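PDB 3FS5: CDC25-like phosphatase YCH1 from Saccharomyces cerevisiae, which is a protein phosphatase of the Cdc25 (MPI phosphatase) family, built as a single rhodanese-like domain. Local coordinates for residues N8-P14 with L118-R122; L17-M21 with P32-V36; G45-K49 with S137-L143; G51-A55 with E68-L73. The contacts are given in a common frame with arbitrary orientation. Residues are numbered along the deposited sequence.

Contact 1. Residues N8-P14 with L118-R122; sequences NVKYLDP and LWVLR
Strands 10-12 and 118-121 run parallel but twisted, their axes 4.4 Å apart at 41°, with Lys-10 opposite Trp-119, Tyr-11 opposite Val-120 and Leu-12 opposite Leu-121. The backbone bonds are Lys-10 N to Leu-118 O, Val-120 N to Lys-10 O and Leu-12 N to Val-120 O (each 2.9 Å), then Arg-122 N to Leu-12 O (2.8 Å). Below the first rung, water 1 joins Asn-8 O (2.5 Å) to Leu-118 N (2.8 Å). The Trp-119 indole, chi1 m, rests against Lys-10 and Leu-12: Lys-10 CB lies 3.8 Å from the six-membered ring centroid, and Leu-12 CB 3.9 Å from Trp-119 CE3. A lysine suits this exposed edge, since its aliphatic root covers the indole. Strand 10-12 is one of the two outermost strands of a five-stranded parallel sheet in order 1-5-4-2-3, as in rhodanese-like domains, with 116-121 next inward. On the sheet face that carries Tyr-11, compact Val-120 fills the notch between Val-9 (CG1 to Val-120 CG2, 3.7 Å) and the phenol, whose CE2 is 3.7 Å from Val-120 CB. The Arg-122 guanidinium extends this layer, NH2 3.5 Å from Tyr-11 CD2. Where the helix begins, Leu-121 CD1 nestles 4.2 Å from Pro-14 CG.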
loop_
_atom_site.group_PDB
_atom_site.type_symbol
_atom_site.label_atom_id
_atom_site.label_comp_id
_atom_site.label_asym_id
_atom_site.label_seq_id
_atom_site.Cartn_x
_atom_site.Cartn_y
_atom_site.Cartn_z
ATOM N N ASN A 8 -0.840 14.706 6.055
ATOM C CA ASN A 8 -1.963 14.089 5.351
ATOM C C ASN A 8 -1.789 12.579 5.228
ATOM O O ASN A 8 -2.742 11.861 4.941
ATOM C CB ASN A 8 -2.113 14.689 3.952
ATOM C CG ASN A 8 -2.712 16.072 3.981
ATOM O OD1 ASN A 8 -3.856 16.249 4.389
ATOM N ND2 ASN A 8 -1.940 17.064 3.551
ATOM N N VAL A 9 -0.567 12.105 5.439
ATOM C CA VAL A 9 -0.274 10.682 5.355
ATOM C C VAL A 9 -0.606 10.013 6.684
ATOM O O VAL A 9 -0.043 10.366 7.727
ATOM C CB VAL A 9 1.213 10.447 5.019
ATOM C CG1 VAL A 9 1.514 8.950 4.966
ATOM C CG2 VAL A 9 1.552 11.115 3.692
ATOM N N LYS A 10 -1.529 9.052 6.632
ATOM C CA LYS A 10 -1.966 8.314 7.815
ATOM C C LYS A 10 -1.281 6.952 7.908
ATOM O O LYS A 10 -0.736 6.459 6.923
ATOM C CB LYS A 10 -3.482 8.107 7.774
ATOM C CG LYS A 10 -4.295 9.388 7.840
ATOM C CD LYS A 10 -4.155 10.056 9.190
ATOM C CE LYS A 10 -5.510 10.526 9.694
ATOM N NZ LYS A 10 -6.457 9.374 9.815
ATOM N N TYR A 11 -1.329 6.350 9.094
ATOM C CA TYR A 11 -0.707 5.053 9.328
ATOM C C TYR A 11 -1.706 4.007 9.785
ATOM O O TYR A 11 -2.593 4.283 10.591
ATOM C CB TYR A 11 0.432 5.182 10.345
ATOM C CG TYR A 11 1.608 5.926 9.777
ATOM C CD1 TYR A 11 1.533 7.296 9.522
ATOM C CD2 TYR A 11 2.773 5.252 9.419
ATOM C CE1 TYR A 11 2.592 7.976 8.915
ATOM C CE2 TYR A 11 3.833 5.920 8.815
ATOM C CZ TYR A 11 3.735 7.278 8.566
ATOM O OH TYR A 11 4.782 7.935 7.963
ATOM N N LEU A 12 -1.541 2.802 9.257
ATOM C CA LEU A 12 -2.437 1.694 9.534
ATOM C C LEU A 12 -1.700 0.486 10.117
ATOM O O LEU A 12 -0.568 0.193 9.724
ATOM C CB LEU A 12 -3.118 1.297 8.217
ATOM C CG LEU A 12 -4.312 0.346 8.194
ATOM C CD1 LEU A 12 -5.507 1.017 8.851
ATOM C CD2 LEU A 12 -4.642 -0.012 6.757
ATOM N N ASP A 13 -2.347 -0.211 11.048
ATOM C CA ASP A 13 -1.768 -1.412 11.647
ATOM C C ASP A 13 -2.231 -2.610 10.823
ATOM O O ASP A 13 -3.300 -2.570 10.214
ATOM C CB ASP A 13 -2.242 -1.585 13.096
ATOM C CG ASP A 13 -1.410 -0.789 14.093
ATOM O OD1 ASP A 13 -1.900 -0.568 15.219
ATOM O OD2 ASP A 13 -0.268 -0.400 13.764
ATOM N N PRO A 14 -1.436 -3.692 10.800
ATOM C CA PRO A 14 -1.749 -4.915 10.054
ATOM C C PRO A 14 -3.134 -5.478 10.385
ATOM O O PRO A 14 -3.845 -5.952 9.496
ATOM C CB PRO A 14 -0.635 -5.876 10.480
ATOM C CG PRO A 14 0.503 -4.963 10.785
ATOM C CD PRO A 14 -0.155 -3.828 11.515
ATOM N N LEU A 118 -4.351 8.688 1.831
ATOM C CA LEU A 118 -3.096 7.951 1.782
ATOM C C LEU A 118 -2.688 7.340 3.112
ATOM O O LEU A 118 -2.697 8.015 4.142
ATOM C CB LEU A 118 -1.980 8.869 1.275
ATOM C CG LEU A 118 -2.239 9.524 -0.084
ATOM C CD1 LEU A 118 -1.065 10.429 -0.446
ATOM C CD2 LEU A 118 -2.436 8.449 -1.149
ATOM N N TRP A 119 -2.325 6.060 3.073
ATOM C CA TRP A 119 -1.892 5.339 4.265
ATOM C C TRP A 119 -0.569 4.611 4.059
ATOM O O TRP A 119 -0.181 4.288 2.931
ATOM C CB TRP A 119 -2.907 4.265 4.673
ATOM C CG TRP A 119 -4.313 4.719 4.867
ATOM C CD1 TRP A 119 -5.239 4.970 3.896
ATOM C CD2 TRP A 119 -4.970 4.930 6.117
ATOM N NE1 TRP A 119 -6.439 5.322 4.466
ATOM C CE2 TRP A 119 -6.301 5.307 5.830
ATOM C CE3 TRP A 119 -4.564 4.835 7.454
ATOM C CZ2 TRP A 119 -7.233 5.589 6.834
ATOM C CZ3 TRP A 119 -5.489 5.113 8.454
ATOM C CH2 TRP A 119 -6.811 5.487 8.136
ATOM N N VAL A 120 0.105 4.343 5.171
ATOM C CA VAL A 120 1.341 3.572 5.181
ATOM C C VAL A 120 1.084 2.451 6.190
ATOM O O VAL A 120 0.580 2.698 7.290
ATOM C CB VAL A 120 2.553 4.393 5.666
ATOM C CG1 VAL A 120 3.767 3.473 5.830
ATOM C CG2 VAL A 120 2.870 5.501 4.668
ATOM N N LEU A 121 1.409 1.222 5.810
ATOM C CA LEU A 121 1.218 0.079 6.692
ATOM C C LEU A 121 2.398 -0.022 7.658
ATOM O O LEU A 121 3.524 -0.313 7.244
ATOM C CB LEU A 121 1.115 -1.203 5.860
ATOM C CG LEU A 121 0.997 -2.526 6.620
ATOM C CD1 LEU A 121 -0.312 -2.558 7.415
ATOM C CD2 LEU A 121 1.050 -3.680 5.631
ATOM N N ARG A 122 2.142 0.217 8.942
ATOM C CA ARG A 122 3.205 0.152 9.943
ATOM C C ARG A 122 3.844 -1.230 10.008
ATOM O O ARG A 122 3.148 -2.240 10.123
ATOM C CB ARG A 122 2.672 0.517 11.339
ATOM C CG ARG A 122 2.321 1.990 11.544
ATOM C CD ARG A 122 2.132 2.293 13.035
ATOM N NE ARG A 122 1.709 3.669 13.302
ATOM C CZ ARG A 122 2.478 4.745 13.139
ATOM N NH1 ARG A 122 1.992 5.947 13.414
ATOM N NH2 ARG A 122 3.728 4.626 12.708
HETATM O O HOH W 1 -4.636 10.798 3.697
HETATM O O HOH W 2 -0.765 3.036 13.620
#

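Contact 2. Residues L17-M21 with P32-V36; sequences LHRWM and PFQVV
Residues 17-21 form a regular stretch of helix, with Met-21 N bonded to Leu-17 O at 2.9 Å, while 33-36 is extended strand. The segment axes stay 10.6 Å apart at closest and their N-to-C directions enclose 127°, so the helix crosses the strand obliquely; the nearest CA atoms, those of Trp-20 and Phe-33, are 8.2 Å apart. Such a gap needs long side chains to bridge it. Phe-33 does most of this work. With CA-to-CB toward the helix and chi1 p, the outer end of its ring (CE2, CZ) abuts the helix at Trp-20 and Met-21: Phe-33 CE2 lies 3.8 Å from Trp-20 CB and 3.4 Å from Trp-20 O, and Phe-33 CZ lies 3.8 Å from Met-21 CG. The Trp-20 six-membered ring and the Phe-33 ring meet obliquely, centroids 6.0 Å apart and planes at 44°. One helical turn before Met-21, Leu-17 (chi1 t, chi2 p) sends CD2 to 4.3 Å from Val-35 CG2; slim, branched Val-35 suits a strand under a helix. This is ordinary apolar packing of an alpha/beta domain, within the beta-alpha-beta crossover from strand 10-12 through helix 14-23 to strand 33-37, two strands that are not neighbours in the sheet. Around it, Trp-128 of helix 124-132 closes over Leu-17 and Met-21, Ile-87 of the adjoining strand 84-88 supports Leu-17 and Trp-20, and on the other sheet face Gln-34 meets helix 63-78.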
loop_
_atom_site.group_PDB
_atom_site.type_symbol
_atom_site.label_atom_id
_atom_site.label_comp_id
_atom_site.label_asym_id
_atom_site.label_seq_id
_atom_site.Cartn_x
_atom_site.Cartn_y
_atom_site.Cartn_z
ATOM N N LEU A 17 -5.832 -3.548 8.455
ATOM C CA LEU A 17 -5.857 -3.839 7.024
ATOM C C LEU A 17 -6.491 -5.210 6.819
ATOM O O LEU A 17 -7.294 -5.405 5.910
ATOM C CB LEU A 17 -4.442 -3.845 6.429
ATOM C CG LEU A 17 -4.348 -4.313 4.970
ATOM C CD1 LEU A 17 -5.256 -3.460 4.086
ATOM C CD2 LEU A 17 -2.899 -4.230 4.494
ATOM N N HIS A 18 -6.130 -6.157 7.674
ATOM C CA HIS A 18 -6.671 -7.502 7.569
ATOM C C HIS A 18 -8.191 -7.468 7.688
ATOM O O HIS A 18 -8.892 -8.190 6.985
ATOM C CB HIS A 18 -6.065 -8.399 8.657
ATOM C CG HIS A 18 -6.668 -9.767 8.711
ATOM N ND1 HIS A 18 -7.765 -10.063 9.489
ATOM C CD2 HIS A 18 -6.359 -10.904 8.045
ATOM C CE1 HIS A 18 -8.107 -11.324 9.300
ATOM N NE2 HIS A 18 -7.271 -11.857 8.428
ATOM N N ARG A 19 -8.699 -6.621 8.574
ATOM C CA ARG A 19 -10.138 -6.501 8.757
ATOM C C ARG A 19 -10.763 -5.952 7.473
ATOM O O ARG A 19 -11.790 -6.451 7.013
ATOM C CB ARG A 19 -10.448 -5.577 9.939
ATOM C CG ARG A 19 -11.924 -5.506 10.292
ATOM C CD ARG A 19 -12.170 -4.640 11.524
ATOM N NE ARG A 19 -13.599 -4.426 11.752
ATOM C CZ ARG A 19 -14.431 -5.332 12.263
ATOM N NH1 ARG A 19 -15.717 -5.033 12.421
ATOM N NH2 ARG A 19 -13.983 -6.528 12.630
ATOM N N TRP A 20 -10.134 -4.932 6.888
ATOM C CA TRP A 20 -10.628 -4.347 5.641
ATOM C C TRP A 20 -10.675 -5.395 4.534
ATOM O O TRP A 20 -11.586 -5.400 3.702
ATOM C CB TRP A 20 -9.714 -3.210 5.167
ATOM C CG TRP A 20 -9.747 -1.966 5.996
ATOM C CD1 TRP A 20 -10.394 -1.776 7.185
ATOM C CD2 TRP A 20 -9.088 -0.729 5.693
ATOM N NE1 TRP A 20 -10.177 -0.495 7.639
ATOM C CE2 TRP A 20 -9.380 0.168 6.742
ATOM C CE3 TRP A 20 -8.281 -0.293 4.635
ATOM C CZ2 TRP A 20 -8.893 1.479 6.764
ATOM C CZ3 TRP A 20 -7.797 1.016 4.658
ATOM C CH2 TRP A 20 -8.107 1.882 5.718
ATOM N N MET A 21 -9.672 -6.263 4.503
ATOM C CA MET A 21 -9.615 -7.296 3.477
ATOM C C MET A 21 -10.727 -8.325 3.660
ATOM O O MET A 21 -11.324 -8.782 2.683
ATOM C CB MET A 21 -8.237 -7.962 3.486
ATOM C CG MET A 21 -7.136 -7.037 2.963
ATOM S SD MET A 21 -5.472 -7.724 3.025
ATOM C CE MET A 21 -5.534 -8.879 1.656
ATOM N N PRO A 32 -13.483 1.756 -0.804
ATOM C CA PRO A 32 -12.556 0.767 -1.350
ATOM C C PRO A 32 -11.115 1.109 -0.984
ATOM O O PRO A 32 -10.811 2.233 -0.565
ATOM C CB PRO A 32 -12.814 0.854 -2.849
ATOM C CG PRO A 32 -13.098 2.304 -3.040
ATOM C CD PRO A 32 -14.009 2.631 -1.870
ATOM N N PHE A 33 -10.223 0.140 -1.136
ATOM C CA PHE A 33 -8.818 0.368 -0.822
ATOM C C PHE A 33 -7.949 -0.359 -1.841
ATOM O O PHE A 33 -8.424 -1.236 -2.556
ATOM C CB PHE A 33 -8.510 -0.129 0.599
ATOM C CG PHE A 33 -8.699 -1.614 0.779
ATOM C CD1 PHE A 33 -7.676 -2.504 0.464
ATOM C CD2 PHE A 33 -9.913 -2.125 1.228
ATOM C CE1 PHE A 33 -7.860 -3.880 0.591
ATOM C CE2 PHE A 33 -10.110 -3.500 1.361
ATOM C CZ PHE A 33 -9.082 -4.380 1.040
ATOM N N GLN A 34 -6.682 0.030 -1.920
ATOM C CA GLN A 34 -5.747 -0.604 -2.835
ATOM C C GLN A 34 -4.348 -0.575 -2.239
ATOM O O GLN A 34 -3.823 0.488 -1.909
ATOM C CB GLN A 34 -5.728 0.107 -4.192
ATOM C CG GLN A 34 -4.708 -0.502 -5.157
ATOM C CD GLN A 34 -4.993 -1.971 -5.456
ATOM O OE1 GLN A 34 -4.101 -2.822 -5.390
ATOM N NE2 GLN A 34 -6.236 -2.270 -5.799
ATOM N N VAL A 35 -3.752 -1.755 -2.107
ATOM C CA VAL A 35 -2.414 -1.885 -1.553
ATOM C C VAL A 35 -1.362 -1.710 -2.641
ATOM O O VAL A 35 -1.466 -2.304 -3.717
ATOM C CB VAL A 35 -2.219 -3.281 -0.898
ATOM C CG1 VAL A 35 -0.763 -3.472 -0.475
ATOM C CG2 VAL A 35 -3.143 -3.425 0.300
ATOM N N VAL A 36 -0.360 -0.882 -2.365
ATOM C CA VAL A 36 0.733 -0.665 -3.310
ATOM C C VAL A 36 2.042 -1.042 -2.616
ATOM O O VAL A 36 2.483 -0.371 -1.679
ATOM C CB VAL A 36 0.817 0.807 -3.776
ATOM C CG1 VAL A 36 1.936 0.967 -4.819
ATOM C CG2 VAL A 36 -0.516 1.236 -4.375
#

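Contact 3. Residues G45-K49 with S137-L143; sequences GGHIK and SVTAGYL
This is a short antiparallel two-stranded ribbon, separate from the central parallel sheet, that ties the chain's C-terminal region to the connection between strands 33-37 and 52-53. His-47 and Ala-140 make the hydrogen-bonded pair (CA atoms 5.4 Å apart): His-47 N to Ala-140 O, 2.9 Å, and Ala-140 N to His-47 O, 2.8 Å. Ile-48 and Thr-139 follow as the non-hydrogen-bonded pair, then Lys-49 N meets Val-138 O at 3.0 Å. Gly-141, with positive phi (60/29), bends the partner chain, and one further backbone bond follows, Leu-143 N to Gly-45 O, 3.2 Å. Gly-46 (134/152) suits its position because a CB would crowd Tyr-142 CD1 and its own preceding carbonyl. With chi1 p, the His-47 imidazole lays one face over Ala-140 O and puts CE1 3.5 Å from Ala-140 CB, where a small residue fits. Ile-48 points away from the ribbon partner, packing on Leu-17, Trp-128 and His-89. Gly-46, His-47 and Ile-48 match the Gly-His-Ile signature of rhodanese-like domains, Cdc25 phosphatases included.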
loop_
_atom_site.group_PDB
_atom_site.type_symbol
_atom_site.label_atom_id
_atom_site.label_comp_id
_atom_site.label_asym_id
_atom_site.label_seq_id
_atom_site.Cartn_x
_atom_site.Cartn_y
_atom_site.Cartn_z
ATOM N N GLY A 45 9.563 -13.519 -1.758
ATOM C CA GLY A 45 9.204 -14.210 -0.534
ATOM C C GLY A 45 7.773 -14.092 -0.057
ATOM O O GLY A 45 7.425 -14.668 0.972
ATOM N N GLY A 46 6.946 -13.351 -0.788
ATOM C CA GLY A 46 5.559 -13.192 -0.393
ATOM C C GLY A 46 5.077 -11.753 -0.473
ATOM O O GLY A 46 5.864 -10.813 -0.336
ATOM N N HIS A 47 3.777 -11.582 -0.693
ATOM C CA HIS A 47 3.184 -10.253 -0.789
ATOM C C HIS A 47 1.704 -10.291 -0.434
ATOM O O HIS A 47 1.092 -11.358 -0.387
ATOM C CB HIS A 47 3.381 -9.685 -2.199
ATOM C CG HIS A 47 2.913 -10.599 -3.290
ATOM N ND1 HIS A 47 1.607 -10.630 -3.731
ATOM C CD2 HIS A 47 3.574 -11.536 -4.009
ATOM C CE1 HIS A 47 1.484 -11.547 -4.674
ATOM N NE2 HIS A 47 2.663 -12.112 -4.862
ATOM N N ILE A 48 1.133 -9.123 -0.175
ATOM C CA ILE A 48 -0.270 -9.039 0.188
ATOM C C ILE A 48 -1.141 -9.302 -1.035
ATOM O O ILE A 48 -0.900 -8.755 -2.111
ATOM C CB ILE A 48 -0.571 -7.661 0.807
ATOM C CG1 ILE A 48 0.274 -7.499 2.081
ATOM C CG2 ILE A 48 -2.071 -7.515 1.096
ATOM C CD1 ILE A 48 0.107 -6.162 2.788
ATOM N N LYS A 49 -2.141 -10.161 -0.862
ATOM C CA LYS A 49 -3.043 -10.536 -1.944
ATOM C C LYS A 49 -3.748 -9.345 -2.588
ATOM O O LYS A 49 -4.239 -8.446 -1.898
ATOM C CB LYS A 49 -4.083 -11.537 -1.424
ATOM C CG LYS A 49 -4.989 -12.136 -2.493
ATOM C CD LYS A 49 -5.986 -13.107 -1.865
ATOM C CE LYS A 49 -6.940 -13.695 -2.899
ATOM N NZ LYS A 49 -6.215 -14.466 -3.949
ATOM N N SER A 137 -5.660 -16.657 2.469
ATOM C CA SER A 137 -6.704 -15.735 2.043
ATOM C C SER A 137 -6.259 -14.279 1.947
ATOM O O SER A 137 -6.920 -13.478 1.286
ATOM C CB SER A 137 -7.924 -15.842 2.970
ATOM O OG SER A 137 -7.645 -15.371 4.277
ATOM N N VAL A 138 -5.145 -13.931 2.588
ATOM C CA VAL A 138 -4.661 -12.551 2.551
ATOM C C VAL A 138 -3.201 -12.394 2.113
ATOM O O VAL A 138 -2.754 -11.284 1.825
ATOM C CB VAL A 138 -4.835 -11.853 3.926
ATOM C CG1 VAL A 138 -6.313 -11.782 4.289
ATOM C CG2 VAL A 138 -4.056 -12.597 5.001
ATOM N N THR A 139 -2.465 -13.499 2.062
ATOM C CA THR A 139 -1.060 -13.466 1.660
ATOM C C THR A 139 -0.820 -14.388 0.471
ATOM O O THR A 139 -1.252 -15.539 0.478
ATOM C CB THR A 139 -0.146 -13.905 2.817
ATOM O OG1 THR A 139 -0.337 -13.027 3.925
ATOM C CG2 THR A 139 1.324 -13.864 2.393
ATOM N N ALA A 140 -0.120 -13.882 -0.539
ATOM C CA ALA A 140 0.166 -14.656 -1.745
ATOM C C ALA A 140 1.659 -14.872 -1.983
ATOM O O ALA A 140 2.482 -14.021 -1.646
ATOM C CB ALA A 140 -0.452 -13.967 -2.954
ATOM N N GLY A 141 1.991 -16.020 -2.572
ATOM C CA GLY A 141 3.373 -16.354 -2.881
ATOM C C GLY A 141 4.322 -16.425 -1.698
ATOM O O GLY A 141 5.522 -16.196 -1.846
ATOM N N TYR A 142 3.798 -16.765 -0.528
ATOM C CA TYR A 142 4.613 -16.838 0.676
ATOM C C TYR A 142 5.570 -18.028 0.672
ATOM O O TYR A 142 5.181 -19.153 0.348
ATOM C CB TYR A 142 3.707 -16.911 1.902
ATOM C CG TYR A 142 4.434 -16.824 3.220
ATOM C CD1 TYR A 142 5.237 -15.723 3.527
ATOM C CD2 TYR A 142 4.281 -17.818 4.186
ATOM C CE1 TYR A 142 5.862 -15.612 4.766
ATOM C CE2 TYR A 142 4.903 -17.716 5.426
ATOM C CZ TYR A 142 5.688 -16.611 5.709
ATOM O OH TYR A 142 6.289 -16.499 6.942
ATOM N N LEU A 143 6.825 -17.766 1.029
ATOM C CA LEU A 143 7.852 -18.802 1.089
ATOM C C LEU A 143 8.368 -18.886 2.520
ATOM O O LEU A 143 9.309 -18.185 2.897
ATOM C CB LEU A 143 8.993 -18.465 0.132
ATOM C CG LEU A 143 8.601 -18.374 -1.345
ATOM C CD1 LEU A 143 9.784 -17.894 -2.163
ATOM C CD2 LEU A 143 8.131 -19.735 -1.839
#

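Contact 4. Residues G51-A55 with E68-L73; sequences GWHYA and ELKHRL
Trp-52, on a short strand, opens the contact with its CA-to-CB bond directed toward helix 68-73. Its chi1 is m and chi2 -19°, which sets one face of the indole against the Arg-72 guanidinium and brings Leu-69 to its edge. The guanidinium of Arg-72 lies flat on the ring, centres 3.8 Å apart and planes at 25°; Arg-72 CZ is 3.8 Å from the six-membered ring centroid, 14° off the normal, a true cation-pi stack. Leu-73 CD2 reaches 3.4 Å from Trp-52 CZ3, and Leu-69 CD1 abuts the indole edge, 4.0 Å from Trp-52 CE3. Strand 52-53 is an outermost strand of the parallel sheet of this rhodanese-like domain, bonded to strand 33-37 through Val-35 and Asp-37, and the helix flanks the sheet there. His-53 turns from the helix to stack on Tyr-43. Tyr-54 comes back toward it with chi1 m, its CA 7.8 Å from that of Leu-69. Leu-69 CD1 sits 3.9 Å from the Tyr-54 ring centroid, 10° off the normal, a CH-pi contact for which a leucine methyl is well shaped. The hydroxyl links two residues one helical turn apart, donating from Tyr-54 OH to Glu-68 OE1 (3.0 Å) and accepting from Arg-72 NH2 at Tyr-54 OH (3.1 Å), so tyrosine suits a site with a buried ring and a polar margin. Ala-55 then stands at the N-cap of helix 56-61.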
loop_
_atom_site.group_PDB
_atom_site.type_symbol
_atom_site.label_atom_id
_atom_site.label_comp_id
_atom_site.label_asym_id
_atom_site.label_seq_id
_atom_site.Cartn_x
_atom_site.Cartn_y
_atom_site.Cartn_z
ATOM N N GLY A 51 -2.554 -6.863 -4.095
ATOM C CA GLY A 51 -1.852 -5.589 -4.072
ATOM C C GLY A 51 -1.122 -5.356 -5.389
ATOM O O GLY A 51 -0.976 -6.285 -6.177
ATOM N N TRP A 52 -0.681 -4.126 -5.650
ATOM C CA TRP A 52 0.054 -3.846 -6.881
ATOM C C TRP A 52 1.519 -3.612 -6.533
ATOM O O TRP A 52 1.834 -3.031 -5.494
ATOM C CB TRP A 52 -0.488 -2.613 -7.611
ATOM C CG TRP A 52 -1.920 -2.696 -8.047
ATOM C CD1 TRP A 52 -2.676 -3.824 -8.205
ATOM C CD2 TRP A 52 -2.765 -1.593 -8.391
ATOM N NE1 TRP A 52 -3.945 -3.487 -8.621
ATOM C CE2 TRP A 52 -4.026 -2.124 -8.744
ATOM C CE3 TRP A 52 -2.579 -0.203 -8.433
ATOM C CZ2 TRP A 52 -5.100 -1.313 -9.134
ATOM C CZ3 TRP A 52 -3.648 0.604 -8.822
ATOM C CH2 TRP A 52 -4.894 0.043 -9.165
ATOM N N HIS A 53 2.407 -4.057 -7.412
ATOM C CA HIS A 53 3.842 -3.932 -7.196
ATOM C C HIS A 53 4.463 -2.823 -8.051
ATOM O O HIS A 53 4.591 -2.969 -9.263
ATOM C CB HIS A 53 4.494 -5.289 -7.495
ATOM C CG HIS A 53 5.974 -5.322 -7.288
ATOM N ND1 HIS A 53 6.626 -4.498 -6.397
ATOM C CD2 HIS A 53 6.926 -6.122 -7.826
ATOM C CE1 HIS A 53 7.916 -4.787 -6.395
ATOM N NE2 HIS A 53 8.122 -5.770 -7.252
ATOM N N TYR A 54 4.816 -1.712 -7.401
ATOM C CA TYR A 54 5.447 -0.553 -8.048
ATOM C C TYR A 54 6.695 -0.157 -7.262
ATOM O O TYR A 54 6.603 0.546 -6.252
ATOM C CB TYR A 54 4.487 0.651 -8.096
ATOM C CG TYR A 54 3.439 0.558 -9.179
ATOM C CD1 TYR A 54 2.348 -0.296 -9.047
ATOM C CD2 TYR A 54 3.560 1.296 -10.358
ATOM C CE1 TYR A 54 1.406 -0.420 -10.057
ATOM C CE2 TYR A 54 2.621 1.180 -11.376
ATOM C CZ TYR A 54 1.547 0.318 -11.219
ATOM O OH TYR A 54 0.619 0.171 -12.222
ATOM N N ALA A 55 7.861 -0.597 -7.729
ATOM C CA ALA A 55 9.121 -0.310 -7.043
ATOM C C ALA A 55 9.370 1.179 -6.801
ATOM O O ALA A 55 9.263 2.000 -7.715
ATOM C CB ALA A 55 10.290 -0.917 -7.825
ATOM N N GLU A 68 1.593 6.471 -14.396
ATOM C CA GLU A 68 0.838 5.245 -14.649
ATOM C C GLU A 68 0.112 4.784 -13.387
ATOM O O GLU A 68 -1.053 4.393 -13.443
ATOM C CB GLU A 68 1.764 4.122 -15.132
ATOM C CG GLU A 68 1.141 2.733 -15.002
ATOM C CD GLU A 68 2.088 1.610 -15.386
ATOM O OE1 GLU A 68 1.842 0.460 -14.958
ATOM O OE2 GLU A 68 3.066 1.867 -16.120
ATOM N N LEU A 69 0.809 4.814 -12.255
ATOM C CA LEU A 69 0.213 4.407 -10.987
ATOM C C LEU A 69 -0.949 5.332 -10.638
ATOM O O LEU A 69 -2.033 4.870 -10.304
ATOM C CB LEU A 69 1.255 4.436 -9.863
ATOM C CG LEU A 69 0.708 4.169 -8.455
ATOM C CD1 LEU A 69 0.016 2.806 -8.413
ATOM C CD2 LEU A 69 1.841 4.241 -7.443
ATOM N N LYS A 70 -0.715 6.638 -10.723
ATOM C CA LYS A 70 -1.748 7.628 -10.428
ATOM C C LYS A 70 -2.995 7.373 -11.276
ATOM O O LYS A 70 -4.113 7.344 -10.763
ATOM C CB LYS A 70 -1.222 9.039 -10.708
ATOM C CG LYS A 70 -2.282 10.131 -10.622
ATOM C CD LYS A 70 -1.705 11.486 -11.009
ATOM C CE LYS A 70 -2.781 12.555 -11.084
ATOM N NZ LYS A 70 -2.214 13.868 -11.492
ATOM N N HIS A 71 -2.792 7.201 -12.577
ATOM C CA HIS A 71 -3.894 6.949 -13.494
ATOM C C HIS A 71 -4.677 5.703 -13.091
ATOM O O HIS A 71 -5.908 5.730 -13.038
ATOM C CB HIS A 71 -3.370 6.782 -14.922
ATOM C CG HIS A 71 -4.441 6.473 -15.923
ATOM N ND1 HIS A 71 -5.343 7.416 -16.366
ATOM C CD2 HIS A 71 -4.782 5.311 -16.533
ATOM C CE1 HIS A 71 -6.194 6.852 -17.203
ATOM N NE2 HIS A 71 -5.877 5.575 -17.323
ATOM N N ARG A 72 -3.970 4.610 -12.806
ATOM C CA ARG A 72 -4.636 3.372 -12.421
ATOM C C ARG A 72 -5.457 3.550 -11.159
ATOM O O ARG A 72 -6.590 3.076 -11.077
ATOM C CB ARG A 72 -3.628 2.245 -12.191
ATOM C CG ARG A 72 -3.085 1.610 -13.448
ATOM C CD ARG A 72 -2.309 0.345 -13.113
ATOM N NE ARG A 72 -3.184 -0.738 -12.668
ATOM C CZ ARG A 72 -2.748 -1.927 -12.261
ATOM N NH1 ARG A 72 -3.611 -2.858 -11.877
ATOM N NH2 ARG A 72 -1.447 -2.186 -12.226
ATOM N N LEU A 73 -4.873 4.220 -10.170
ATOM C CA LEU A 73 -5.558 4.452 -8.907
ATOM C C LEU A 73 -6.833 5.267 -9.098
ATOM O O LEU A 73 -7.899 4.875 -8.624
ATOM C CB LEU A 73 -4.624 5.165 -7.918
ATOM C CG LEU A 73 -3.470 4.311 -7.372
ATOM C CD1 LEU A 73 -2.584 5.156 -6.470
ATOM C CD2 LEU A 73 -4.031 3.113 -6.601
#

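Overall arrangement
Contacts 1, 2 and 4 all reach the central parallel sheet: contact 1 holds one outermost strand, contact 4 involves the other, and contact 2 joins strand 33-37 to helix 14-23. Contacts 1 and 4 lie on opposite sides of the chain's centre, about 17 Å between contact centres. Contact 2 is buried, and its side-chain packing is apolar, whereas the partly buried contacts 1 and 3 rely on backbone bonding, parallel in one and antiparallel in the other. Contact 4, also partly buried, mixes a cation-pi stack with side-chain hydrogen bonds. Contact 3 lies farthest out, yet Ile-48 touches Leu-121 and Met-21. Val-35 and Trp-52 probably hydrogen-bond, joining contacts 2 and 4.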